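Local coordinates for chitinase A (Pteris ryukyuensis, PDB 4RL3), which probably hydrolyses the glycosidic bonds of chitin, this chain being the family 18 catalytic domain of a longer protein that also has LysM domains, at residues L58-Q64 and Q113-D117; A103-T108 and L141-L145; T131-V135 and S164-L169; Y196-Y200 and V213-F217. All coordinates share one frame; numbering follows the deposited sequence.

Contact 1 (L58-Q64 and Q113-D117); sequences LTPAAVQ and QYHLD
Pro60 and Tyr114 meet in a CH-pi packing contact on the outside of a TIM barrel, where the start of helix 60-69 lies against the turn leading from helix 96-114 toward strand 118-123. Pro60 CG sits over the middle of the Tyr114 ring, 3.6 Å from its centroid and 11° off the normal. The neighbouring Pro60 CD approaches Tyr114 CE2 to 3.3 Å. At the edge of the same ring, in its plane, Leu58 O is 3.5 Å from Tyr114 CE2; that carbonyl also accepts from Trp53 NE1, and the Tyr114 hydroxyl is bonded to Asn55. Val63, with CG1 anti to the backbone N (chi1 173°), turns this methyl to within 3.1 Å of Tyr114 O, which is tight. His115 leaves the helix with positive phi and brings CD2 to 3.2 Å from Pro60 O. Gln64 lays its amide over one face of the imidazole, the planes 20° apart. One water donates to Gln64 OE1 at 3.1 Å and is hydrogen-bonded to His115 NE2 at 2.8 Å. With an alanine in place of Tyr114, Pro60 would probably face a gap and Asn55 would lose its hydroxyl partner. No direct hydrogen bond crosses between the segments, so they are held mainly by packing of the proline, valine and rings, with a water bridge between Gln64 and His115.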
loop_
_atom_site.group_PDB
_atom_site.type_symbol
_atom_site.label_atom_id
_atom_site.label_comp_id
_atom_site.label_asym_id
_atom_site.label_seq_id
_atom_site.Cartn_x
_atom_site.Cartn_y
_atom_site.Cartn_z
ATOM N N LEU A 58 -13.746 2.384 10.683
ATOM C CA LEU A 58 -12.451 3.054 10.611
ATOM C C LEU A 58 -12.705 4.525 10.326
ATOM O O LEU A 58 -12.530 5.021 9.215
ATOM C CB LEU A 58 -11.557 2.393 9.550
ATOM C CG LEU A 58 -11.341 0.886 9.787
ATOM C CD1 LEU A 58 -10.665 0.179 8.620
ATOM C CD2 LEU A 58 -10.554 0.623 11.061
ATOM N N THR A 59 -13.183 5.202 11.356
ATOM C CA THR A 59 -13.633 6.588 11.292
ATOM C C THR A 59 -12.467 7.540 11.512
ATOM O O THR A 59 -11.401 7.131 11.931
ATOM C CB THR A 59 -14.615 6.866 12.440
ATOM O OG1 THR A 59 -13.950 6.580 13.676
ATOM C CG2 THR A 59 -15.870 6.004 12.320
ATOM N N PRO A 60 -12.680 8.846 11.266
ATOM C CA PRO A 60 -11.651 9.801 11.642
ATOM C C PRO A 60 -11.282 9.705 13.130
ATOM O O PRO A 60 -10.106 9.793 13.471
ATOM C CB PRO A 60 -12.282 11.148 11.270
ATOM C CG PRO A 60 -13.216 10.813 10.154
ATOM C CD PRO A 60 -13.793 9.493 10.549
ATOM N N ALA A 61 -12.270 9.525 14.003
ATOM C CA ALA A 61 -11.997 9.378 15.438
ATOM C C ALA A 61 -11.132 8.150 15.742
ATOM O O ALA A 61 -10.270 8.211 16.619
ATOM C CB ALA A 61 -13.296 9.311 16.208
ATOM N N ALA A 62 -11.345 7.062 15.002
ATOM C CA ALA A 62 -10.521 5.852 15.137
ATOM C C ALA A 62 -9.075 6.081 14.717
ATOM O O ALA A 62 -8.161 5.584 15.367
ATOM C CB ALA A 62 -11.117 4.681 14.357
ATOM N N VAL A 63 -8.864 6.837 13.635
ATOM C CA VAL A 63 -7.496 7.160 13.203
ATOM C C VAL A 63 -6.814 8.030 14.251
ATOM O O VAL A 63 -5.658 7.789 14.621
ATOM C CB VAL A 63 -7.455 7.892 11.840
ATOM C CG1 VAL A 63 -6.026 8.357 11.537
ATOM C CG2 VAL A 63 -7.992 7.004 10.729
ATOM N N GLN A 64 -7.519 9.051 14.729
ATOM C CA GLN A 64 -6.944 9.980 15.688
ATOM C C GLN A 64 -6.566 9.240 16.963
ATOM O O GLN A 64 -5.488 9.458 17.529
ATOM C CB GLN A 64 -7.962 11.075 15.979
ATOM C CG GLN A 64 -7.461 12.238 16.804
ATOM C CD GLN A 64 -8.487 13.356 16.887
ATOM O OE1 GLN A 64 -9.700 13.102 16.932
ATOM N NE2 GLN A 64 -8.015 14.598 16.891
ATOM N N GLN A 113 -9.430 15.317 6.682
ATOM C CA GLN A 113 -10.584 14.812 7.419
ATOM C C GLN A 113 -10.236 13.630 8.313
ATOM O O GLN A 113 -10.697 13.550 9.459
ATOM C CB GLN A 113 -11.693 14.388 6.452
ATOM C CG GLN A 113 -12.965 13.919 7.155
ATOM C CD GLN A 113 -13.998 13.337 6.223
ATOM O OE1 GLN A 113 -13.774 13.185 5.015
ATOM N NE2 GLN A 113 -15.149 12.977 6.793
ATOM N N TYR A 114 -9.449 12.705 7.767
ATOM C CA TYR A 114 -9.115 11.446 8.441
ATOM C C TYR A 114 -7.750 11.472 9.156
ATOM O O TYR A 114 -7.338 10.455 9.713
ATOM C CB TYR A 114 -9.198 10.272 7.446
ATOM C CG TYR A 114 -10.625 9.796 7.266
ATOM C CD1 TYR A 114 -11.505 10.481 6.454
ATOM C CD2 TYR A 114 -11.094 8.658 7.932
ATOM C CE1 TYR A 114 -12.817 10.075 6.321
ATOM C CE2 TYR A 114 -12.403 8.234 7.795
ATOM C CZ TYR A 114 -13.262 8.940 6.988
ATOM O OH TYR A 114 -14.579 8.541 6.859
ATOM N N HIS A 115 -7.085 12.629 9.201
ATOM C CA HIS A 115 -5.819 12.779 9.945
ATOM C C HIS A 115 -4.735 11.858 9.372
ATOM O O HIS A 115 -3.979 11.233 10.103
ATOM C CB HIS A 115 -6.012 12.487 11.441
ATOM C CG HIS A 115 -7.310 12.976 11.992
ATOM N ND1 HIS A 115 -7.617 14.313 12.099
ATOM C CD2 HIS A 115 -8.391 12.301 12.449
ATOM C CE1 HIS A 115 -8.828 14.443 12.617
ATOM N NE2 HIS A 115 -9.321 13.236 12.837
ATOM N N LEU A 116 -4.673 11.783 8.050
ATOM C CA LEU A 116 -3.784 10.833 7.394
ATOM C C LEU A 116 -2.398 11.418 7.134
ATOM O O LEU A 116 -2.179 12.627 7.226
ATOM C CB LEU A 116 -4.417 10.345 6.086
ATOM C CG LEU A 116 -5.821 9.751 6.219
ATOM C CD1 LEU A 116 -6.355 9.306 4.868
ATOM C CD2 LEU A 116 -5.846 8.584 7.190
ATOM N N ASP A 117 -1.481 10.540 6.746
ATOM C CA ASP A 117 -0.066 10.858 6.626
ATOM C C ASP A 117 0.505 10.642 5.237
ATOM O O ASP A 117 1.663 10.980 4.987
ATOM C CB ASP A 117 0.711 9.982 7.608
ATOM C CG ASP A 117 0.380 10.300 9.050
ATOM O OD1 ASP A 117 0.833 11.370 9.505
ATOM O OD2 ASP A 117 -0.350 9.521 9.701
HETATM O O HOH W 1 -11.606 12.919 14.474
#

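Contact 2 (A103-T108 and L141-L145); sequences AVSSLT and LITQL
Val104 and Leu141 lead the apolar part of this contact, in which helices 96-114 and 131-147 pack through aliphatic branches. Val104 CG2 lies 3.7 Å from Leu141 CD1, the two side chains running alongside each other head to tail. Leu141 carries its CG anti to the backbone N (chi1 170°), and this swings the isobutyl end toward the other helix, where CD1 also touches Ala103 CB at 3.8 Å. Its second methyl, CD2, meets Leu107 CD1 at 4.0 Å, the one chain roughly perpendicular to the other. One turn on from Leu141, Leu145 CD2 packs against Val104 CG1 at 4.2 Å. The short segments cross at -54° with their axes 9.9 Å apart, as adjacent helices on the outside of a TIM barrel, joined through strand 118-123. Beneath them Leu141 and Leu145 both rest on Ile119 of that strand, while Leu107 and Leu141 reach Leu79 of strand 73-81. No hydrogen bond crosses between these two segments; the polar groups that meet here pack against methyls or bond within their own helix. Gln144, extended beyond CG, comes across Val104 and sets OE1 near both valine methyls. Thr108 turns its hydroxyl back on its own helix: OG1 donates to Val104 O at 2.7 Å, with a C=O...donor angle of 149°. That carbonyl is therefore gripped twice, since Thr108 N reaches it as well, from the opposite face of the carbonyl plane. The hydroxyl oxygen, Thr108 OG1, still touches the neighbouring helix, with Leu145 CD2 3.3 Å away.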
loop_
_atom_site.group_PDB
_atom_site.type_symbol
_atom_site.label_atom_id
_atom_site.label_comp_id
_atom_site.label_asym_id
_atom_site.label_seq_id
_atom_site.Cartn_x
_atom_site.Cartn_y
_atom_site.Cartn_z
ATOM N N ALA A 103 -7.698 15.110 -8.088
ATOM C CA ALA A 103 -7.050 14.136 -7.212
ATOM C C ALA A 103 -6.332 14.831 -6.058
ATOM O O ALA A 103 -6.474 14.437 -4.897
ATOM C CB ALA A 103 -6.073 13.296 -8.013
ATOM N N VAL A 104 -5.556 15.865 -6.367
ATOM C CA VAL A 104 -4.825 16.590 -5.323
ATOM C C VAL A 104 -5.823 17.192 -4.323
ATOM O O VAL A 104 -5.637 17.063 -3.107
ATOM C CB VAL A 104 -3.921 17.697 -5.901
ATOM C CG1 VAL A 104 -3.321 18.555 -4.785
ATOM C CG2 VAL A 104 -2.815 17.062 -6.747
ATOM N N SER A 105 -6.874 17.836 -4.833
ATOM C CA SER A 105 -7.844 18.508 -3.972
ATOM C C SER A 105 -8.680 17.519 -3.158
ATOM O O SER A 105 -8.792 17.665 -1.954
ATOM C CB SER A 105 -8.750 19.442 -4.774
ATOM O OG SER A 105 -9.499 18.752 -5.759
ATOM N N SER A 106 -9.264 16.523 -3.813
ATOM C CA SER A 106 -10.087 15.546 -3.095
ATOM C C SER A 106 -9.295 14.721 -2.086
ATOM O O SER A 106 -9.792 14.455 -0.991
ATOM C CB SER A 106 -10.890 14.650 -4.026
ATOM O OG SER A 106 -10.078 13.757 -4.765
ATOM N N LEU A 107 -8.060 14.335 -2.419
ATOM C CA LEU A 107 -7.249 13.589 -1.448
ATOM C C LEU A 107 -6.736 14.491 -0.332
ATOM O O LEU A 107 -6.624 14.054 0.806
ATOM C CB LEU A 107 -6.114 12.830 -2.136
ATOM C CG LEU A 107 -6.612 11.636 -2.955
ATOM C CD1 LEU A 107 -5.500 11.089 -3.831
ATOM C CD2 LEU A 107 -7.169 10.537 -2.062
ATOM N N THR A 108 -6.479 15.768 -0.622
ATOM C CA THR A 108 -6.099 16.684 0.445
ATOM C C THR A 108 -7.247 16.794 1.441
ATOM O O THR A 108 -7.042 16.714 2.653
ATOM C CB THR A 108 -5.696 18.065 -0.095
ATOM O OG1 THR A 108 -4.490 17.928 -0.864
ATOM C CG2 THR A 108 -5.434 19.049 1.052
ATOM N N LEU A 141 0.423 14.176 -8.908
ATOM C CA LEU A 141 -0.341 14.046 -7.666
ATOM C C LEU A 141 0.605 13.945 -6.465
ATOM O O LEU A 141 0.470 14.686 -5.494
ATOM C CB LEU A 141 -1.244 12.817 -7.738
ATOM C CG LEU A 141 -1.935 12.384 -6.447
ATOM C CD1 LEU A 141 -2.848 13.488 -5.922
ATOM C CD2 LEU A 141 -2.708 11.102 -6.670
ATOM N N ILE A 142 1.571 13.035 -6.546
ATOM C CA ILE A 142 2.496 12.837 -5.427
ATOM C C ILE A 142 3.359 14.079 -5.197
ATOM O O ILE A 142 3.565 14.516 -4.062
ATOM C CB ILE A 142 3.392 11.597 -5.641
ATOM C CG1 ILE A 142 2.552 10.329 -5.621
ATOM C CG2 ILE A 142 4.469 11.531 -4.575
ATOM C CD1 ILE A 142 3.293 9.096 -6.108
ATOM N N THR A 143 3.855 14.647 -6.290
ATOM C CA THR A 143 4.742 15.799 -6.225
ATOM C C THR A 143 4.023 16.983 -5.581
ATOM O O THR A 143 4.577 17.652 -4.697
ATOM C CB THR A 143 5.254 16.172 -7.631
ATOM O OG1 THR A 143 6.058 15.101 -8.139
ATOM C CG2 THR A 143 6.064 17.458 -7.606
ATOM N N GLN A 144 2.780 17.219 -5.980
ATOM C CA GLN A 144 2.002 18.305 -5.389
ATOM C C GLN A 144 1.661 18.059 -3.919
ATOM O O GLN A 144 1.739 18.983 -3.109
ATOM C CB GLN A 144 0.715 18.545 -6.159
ATOM C CG GLN A 144 0.898 19.225 -7.497
ATOM C CD GLN A 144 -0.408 19.781 -8.052
ATOM O OE1 GLN A 144 -1.246 20.318 -7.318
ATOM N NE2 GLN A 144 -0.553 19.708 -9.353
ATOM N N LEU A 145 1.262 16.837 -3.558
ATOM C CA LEU A 145 0.942 16.575 -2.157
ATOM C C LEU A 145 2.167 16.750 -1.267
ATOM O O LEU A 145 2.028 17.210 -0.133
ATOM C CB LEU A 145 0.337 15.189 -1.965
ATOM C CG LEU A 145 -1.075 14.988 -2.530
ATOM C CD1 LEU A 145 -1.443 13.521 -2.416
ATOM C CD2 LEU A 145 -2.131 15.839 -1.839
#

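Contact 3 (T131-V135 and S164-L169); sequences TSTFV and SQYTAL
Gln165 reaches across to Phe134 and Thr131 where helices 131-147 and 163-173, neighbours on the outside of the TIM barrel, cross at -49° over the segments. Its CB lies 4.0 Å from Phe134 CD2, coming at the ring obliquely. Beyond it, CG comes within 3.7 Å of Thr131 OG1. The chain then bends at chi2 (83°), which holds the amide beside the threonine hydroxyl; NE2 ends 3.4 Å from Thr131 OG1. NE2 donates to a water at 3.0 Å, and that water is hydrogen-bonded to Thr131 OG1 as well. Deeper in, Phe134 directs its edge at the face of Tyr166 in a T-shaped pair, with planes 73° apart and centroids separated by 5.6 Å. The Tyr166 hydroxyl is held by Tyr123 O of strand 118-123, and Phe134 makes further edge-to-face contacts with Phe91 and Phe126, so the pair belongs to a larger aromatic cluster against the barrel wall. Farther along the helices, Val135 sends CG2 toward Ala168 CB, 3.9 Å away, and the same methyl lies close to the backbone of Gln165 and Leu169. Near Ser164, a second water links the helices, hydrogen-bonded to Thr131 OG1 at 2.6 Å and to Ser164 OG at 2.7 Å.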
loop_
_atom_site.group_PDB
_atom_site.type_symbol
_atom_site.label_atom_id
_atom_site.label_comp_id
_atom_site.label_asym_id
_atom_site.label_seq_id
_atom_site.Cartn_x
_atom_site.Cartn_y
_atom_site.Cartn_z
ATOM N N THR A 131 0.356 4.577 -20.693
ATOM C CA THR A 131 1.282 4.575 -19.578
ATOM C C THR A 131 1.800 5.985 -19.283
ATOM O O THR A 131 1.928 6.367 -18.119
ATOM C CB THR A 131 2.412 3.565 -19.837
ATOM O OG1 THR A 131 1.832 2.253 -19.839
ATOM C CG2 THR A 131 3.525 3.662 -18.799
ATOM N N SER A 132 2.081 6.765 -20.326
ATOM C CA SER A 132 2.524 8.145 -20.135
ATOM C C SER A 132 1.485 8.972 -19.382
ATOM O O SER A 132 1.837 9.771 -18.520
ATOM C CB SER A 132 2.840 8.812 -21.474
ATOM O OG SER A 132 4.024 8.275 -22.045
ATOM N N THR A 133 0.209 8.779 -19.712
ATOM C CA THR A 133 -0.869 9.504 -19.050
ATOM C C THR A 133 -0.949 9.120 -17.578
ATOM O O THR A 133 -1.013 9.989 -16.720
ATOM C CB THR A 133 -2.214 9.289 -19.754
ATOM O OG1 THR A 133 -2.165 9.911 -21.047
ATOM C CG2 THR A 133 -3.358 9.878 -18.942
ATOM N N PHE A 134 -0.916 7.819 -17.294
ATOM C CA PHE A 134 -0.922 7.339 -15.914
ATOM C C PHE A 134 0.244 7.915 -15.107
ATOM O O PHE A 134 0.055 8.436 -14.011
ATOM C CB PHE A 134 -0.888 5.806 -15.871
ATOM C CG PHE A 134 -0.751 5.230 -14.488
ATOM C CD1 PHE A 134 -1.784 5.340 -13.573
ATOM C CD2 PHE A 134 0.418 4.589 -14.095
ATOM C CE1 PHE A 134 -1.659 4.818 -12.304
ATOM C CE2 PHE A 134 0.544 4.040 -12.823
ATOM C CZ PHE A 134 -0.491 4.179 -11.921
ATOM N N VAL A 135 1.445 7.835 -15.661
ATOM C CA VAL A 135 2.625 8.286 -14.951
ATOM C C VAL A 135 2.556 9.790 -14.667
ATOM O O VAL A 135 2.882 10.241 -13.570
ATOM C CB VAL A 135 3.914 7.910 -15.727
ATOM C CG1 VAL A 135 5.134 8.606 -15.149
ATOM C CG2 VAL A 135 4.106 6.393 -15.750
ATOM N N SER A 164 5.652 -2.272 -16.452
ATOM C CA SER A 164 5.828 -1.177 -17.399
ATOM C C SER A 164 5.379 0.162 -16.807
ATOM O O SER A 164 6.078 1.177 -16.906
ATOM C CB SER A 164 5.049 -1.463 -18.682
ATOM O OG SER A 164 5.323 -0.459 -19.640
ATOM N N GLN A 165 4.218 0.155 -16.167
ATOM C CA GLN A 165 3.659 1.371 -15.590
ATOM C C GLN A 165 4.447 1.845 -14.381
ATOM O O GLN A 165 4.813 3.017 -14.283
ATOM C CB GLN A 165 2.206 1.160 -15.184
ATOM C CG GLN A 165 1.247 1.051 -16.365
ATOM C CD GLN A 165 1.166 -0.330 -17.000
ATOM O OE1 GLN A 165 1.679 -1.328 -16.474
ATOM N NE2 GLN A 165 0.507 -0.391 -18.149
ATOM N N TYR A 166 4.690 0.950 -13.436
ATOM C CA TYR A 166 5.281 1.382 -12.174
ATOM C C TYR A 166 6.787 1.625 -12.223
ATOM O O TYR A 166 7.287 2.483 -11.502
ATOM C CB TYR A 166 4.887 0.443 -11.046
ATOM C CG TYR A 166 3.459 0.665 -10.595
ATOM C CD1 TYR A 166 3.150 1.663 -9.669
ATOM C CD2 TYR A 166 2.413 -0.088 -11.117
ATOM C CE1 TYR A 166 1.848 1.883 -9.260
ATOM C CE2 TYR A 166 1.110 0.133 -10.717
ATOM C CZ TYR A 166 0.832 1.119 -9.791
ATOM O OH TYR A 166 -0.472 1.336 -9.380
ATOM N N THR A 167 7.524 0.893 -13.065
ATOM C CA THR A 167 8.944 1.224 -13.215
ATOM C C THR A 167 9.137 2.589 -13.887
ATOM O O THR A 167 10.054 3.337 -13.542
ATOM C CB THR A 167 9.754 0.151 -13.975
ATOM O OG1 THR A 167 9.200 -0.057 -15.287
ATOM C CG2 THR A 167 9.813 -1.157 -13.186
ATOM N N ALA A 168 8.277 2.916 -14.850
ATOM C CA ALA A 168 8.317 4.232 -15.481
ATOM C C ALA A 168 8.043 5.307 -14.434
ATOM O O ALA A 168 8.750 6.311 -14.355
ATOM C CB ALA A 168 7.306 4.323 -16.612
ATOM N N LEU A 169 7.017 5.074 -13.616
ATOM C CA LEU A 169 6.662 6.001 -12.547
ATOM C C LEU A 169 7.807 6.157 -11.545
ATOM O O LEU A 169 8.215 7.276 -11.237
ATOM C CB LEU A 169 5.395 5.529 -11.831
ATOM C CG LEU A 169 4.915 6.314 -10.608
ATOM C CD1 LEU A 169 4.709 7.800 -10.916
ATOM C CD2 LEU A 169 3.649 5.671 -10.049
HETATM O O HOH W 2 -1.061 1.472 -19.894
HETATM O O HOH W 3 3.220 0.407 -21.035
#

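Contact 4 (Y196-Y200 and V213-F217); sequences YVSLY and VLASF
Tyr196 and Tyr200 each donate a phenol hydrogen bond to a backbone carbonyl across the contact. Tyr196 OH donates to Ser216 O at 2.7 Å, with a C=O...donor angle of 127°. Tyr200 OH donates to Val213 O, also at 2.7 Å; here the angle opens to 142°, and the carbonyl oxygen lies in the plane of the Tyr200 ring, at its edge. Ala215 is in the first shell too, its CB 3.6 Å from Tyr196 OH. Val213 CG1 packs 4.1 Å from Tyr200 CE2. A phenylalanine in place of Tyr200 would probably keep this ring packing but leave the buried Val213 O without its phenol donor.

One step out, the helix sets the spacing. The two tyrosines are four residues apart, tied by the backbone bond from Tyr200 N to Tyr196 O (2.8 Å), and both place CG opposite the backbone N (chi1 of Tyr196 -169°), so the rings leave the same side of the helix. On the other partner, Ser216 turns its side chain away, where OG is hydrogen-bonded to Phe182 O and Phe184 N, which probably helps to fix the chain that presents Ser216 O.

Farther out, Tyr196 touches Phe184 as well as Val229 and Ala232 of helix 226-238, and Tyr200 reaches Pro243. The two phenol bonds fasten helix 193-206, an outer helix of the TIM barrel, to the end of the chain entering strand 215-218, the next barrel strand, while Ala215 pairs through its backbone with strand 244-248 and Leu214 with Val180 of strand 179-180.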
loop_
_atom_site.group_PDB
_atom_site.type_symbol
_atom_site.label_atom_id
_atom_site.label_comp_id
_atom_site.label_asym_id
_atom_site.label_seq_id
_atom_site.Cartn_x
_atom_site.Cartn_y
_atom_site.Cartn_z
ATOM N N TYR A 196 12.464 -16.938 -2.650
ATOM C CA TYR A 196 11.947 -15.629 -2.261
ATOM C C TYR A 196 13.056 -14.581 -2.229
ATOM O O TYR A 196 12.867 -13.440 -2.679
ATOM C CB TYR A 196 11.256 -15.693 -0.903
ATOM C CG TYR A 196 10.473 -14.440 -0.545
ATOM C CD1 TYR A 196 11.119 -13.306 -0.055
ATOM C CD2 TYR A 196 9.087 -14.398 -0.693
ATOM C CE1 TYR A 196 10.402 -12.166 0.272
ATOM C CE2 TYR A 196 8.363 -13.252 -0.384
ATOM C CZ TYR A 196 9.036 -12.148 0.106
ATOM O OH TYR A 196 8.343 -11.012 0.445
ATOM N N VAL A 197 14.200 -14.947 -1.667
ATOM C CA VAL A 197 15.343 -14.048 -1.645
ATOM C C VAL A 197 15.728 -13.667 -3.083
ATOM O O VAL A 197 15.979 -12.497 -3.380
ATOM C CB VAL A 197 16.541 -14.650 -0.880
ATOM C CG1 VAL A 197 17.773 -13.793 -1.043
ATOM C CG2 VAL A 197 16.198 -14.798 0.598
ATOM N N SER A 198 15.753 -14.647 -3.983
ATOM C CA SER A 198 16.053 -14.358 -5.388
ATOM C C SER A 198 15.005 -13.428 -6.024
ATOM O O SER A 198 15.349 -12.476 -6.735
ATOM C CB SER A 198 16.148 -15.656 -6.194
ATOM O OG SER A 198 17.223 -16.474 -5.749
ATOM N N LEU A 199 13.738 -13.698 -5.753
ATOM C CA LEU A 199 12.644 -12.893 -6.304
ATOM C C LEU A 199 12.701 -11.464 -5.771
ATOM O O LEU A 199 12.435 -10.496 -6.504
ATOM C CB LEU A 199 11.292 -13.517 -5.959
ATOM C CG LEU A 199 11.013 -14.872 -6.607
ATOM C CD1 LEU A 199 9.854 -15.563 -5.913
ATOM C CD2 LEU A 199 10.743 -14.716 -8.088
ATOM N N TYR A 200 13.052 -11.337 -4.491
ATOM C CA TYR A 200 13.222 -10.036 -3.878
ATOM C C TYR A 200 14.357 -9.260 -4.552
ATOM O O TYR A 200 14.214 -8.076 -4.854
ATOM C CB TYR A 200 13.463 -10.152 -2.356
ATOM C CG TYR A 200 13.713 -8.787 -1.765
ATOM C CD1 TYR A 200 14.991 -8.231 -1.779
ATOM C CD2 TYR A 200 12.668 -8.019 -1.267
ATOM C CE1 TYR A 200 15.215 -6.960 -1.291
ATOM C CE2 TYR A 200 12.887 -6.746 -0.780
ATOM C CZ TYR A 200 14.164 -6.227 -0.792
ATOM O OH TYR A 200 14.408 -4.948 -0.345
ATOM N N VAL A 213 12.509 -0.890 -1.075
ATOM C CA VAL A 213 11.640 -1.983 -1.495
ATOM C C VAL A 213 11.322 -2.900 -0.308
ATOM O O VAL A 213 12.189 -3.594 0.207
ATOM C CB VAL A 213 12.246 -2.781 -2.675
ATOM C CG1 VAL A 213 11.274 -3.856 -3.136
ATOM C CG2 VAL A 213 12.583 -1.842 -3.830
ATOM N N LEU A 214 10.062 -2.882 0.122
ATOM C CA LEU A 214 9.619 -3.708 1.250
ATOM C C LEU A 214 9.304 -5.132 0.817
ATOM O O LEU A 214 8.787 -5.354 -0.269
ATOM C CB LEU A 214 8.384 -3.091 1.908
ATOM C CG LEU A 214 8.531 -1.636 2.355
ATOM C CD1 LEU A 214 7.203 -1.146 2.885
ATOM C CD2 LEU A 214 9.632 -1.474 3.383
ATOM N N ALA A 215 9.630 -6.100 1.675
ATOM C CA ALA A 215 9.171 -7.461 1.493
ATOM C C ALA A 215 7.727 -7.534 1.921
ATOM O O ALA A 215 7.238 -6.652 2.626
ATOM C CB ALA A 215 10.010 -8.421 2.320
ATOM N N SER A 216 7.033 -8.580 1.495
ATOM C CA SER A 216 5.622 -8.738 1.822
ATOM C C SER A 216 5.121 -10.166 1.699
ATOM O O SER A 216 5.747 -11.035 1.061
ATOM C CB SER A 216 4.755 -7.834 0.948
ATOM O OG SER A 216 4.930 -8.133 -0.423
ATOM N N PHE A 217 3.979 -10.387 2.335
ATOM C CA PHE A 217 3.214 -11.604 2.186
ATOM C C PHE A 217 1.733 -11.334 2.410
ATOM O O PHE A 217 1.357 -10.277 2.909
ATOM C CB PHE A 217 3.742 -12.732 3.102
ATOM C CG PHE A 217 3.789 -12.392 4.577
ATOM C CD1 PHE A 217 2.673 -12.559 5.378
ATOM C CD2 PHE A 217 4.964 -11.942 5.164
ATOM C CE1 PHE A 217 2.717 -12.269 6.736
ATOM C CE2 PHE A 217 5.021 -11.655 6.516
ATOM C CZ PHE A 217 3.883 -11.814 7.297
#

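How the contacts relate
The contacts follow the wall of one TIM barrel. Contacts 1 and 2 share helix 96-114, contacts 2 and 3 share helix 131-147, and in each pair the centres are about 18 Å apart with nearest atoms about 5 Å apart. Along the chain, contact 2 interleaves with contact 1 and contact 3 with contact 2. Contact 4 comes last, about 22 Å from contact 3 between centres and about 30 Å from contact 1, which lies on the opposite side of the chain's centre. Contacts 1 to 3 thus join helices 60-69, 96-114, 131-147 and 163-173 side by side around the outside, while contact 4 fixes helix 193-206 to barrel strand 215-218.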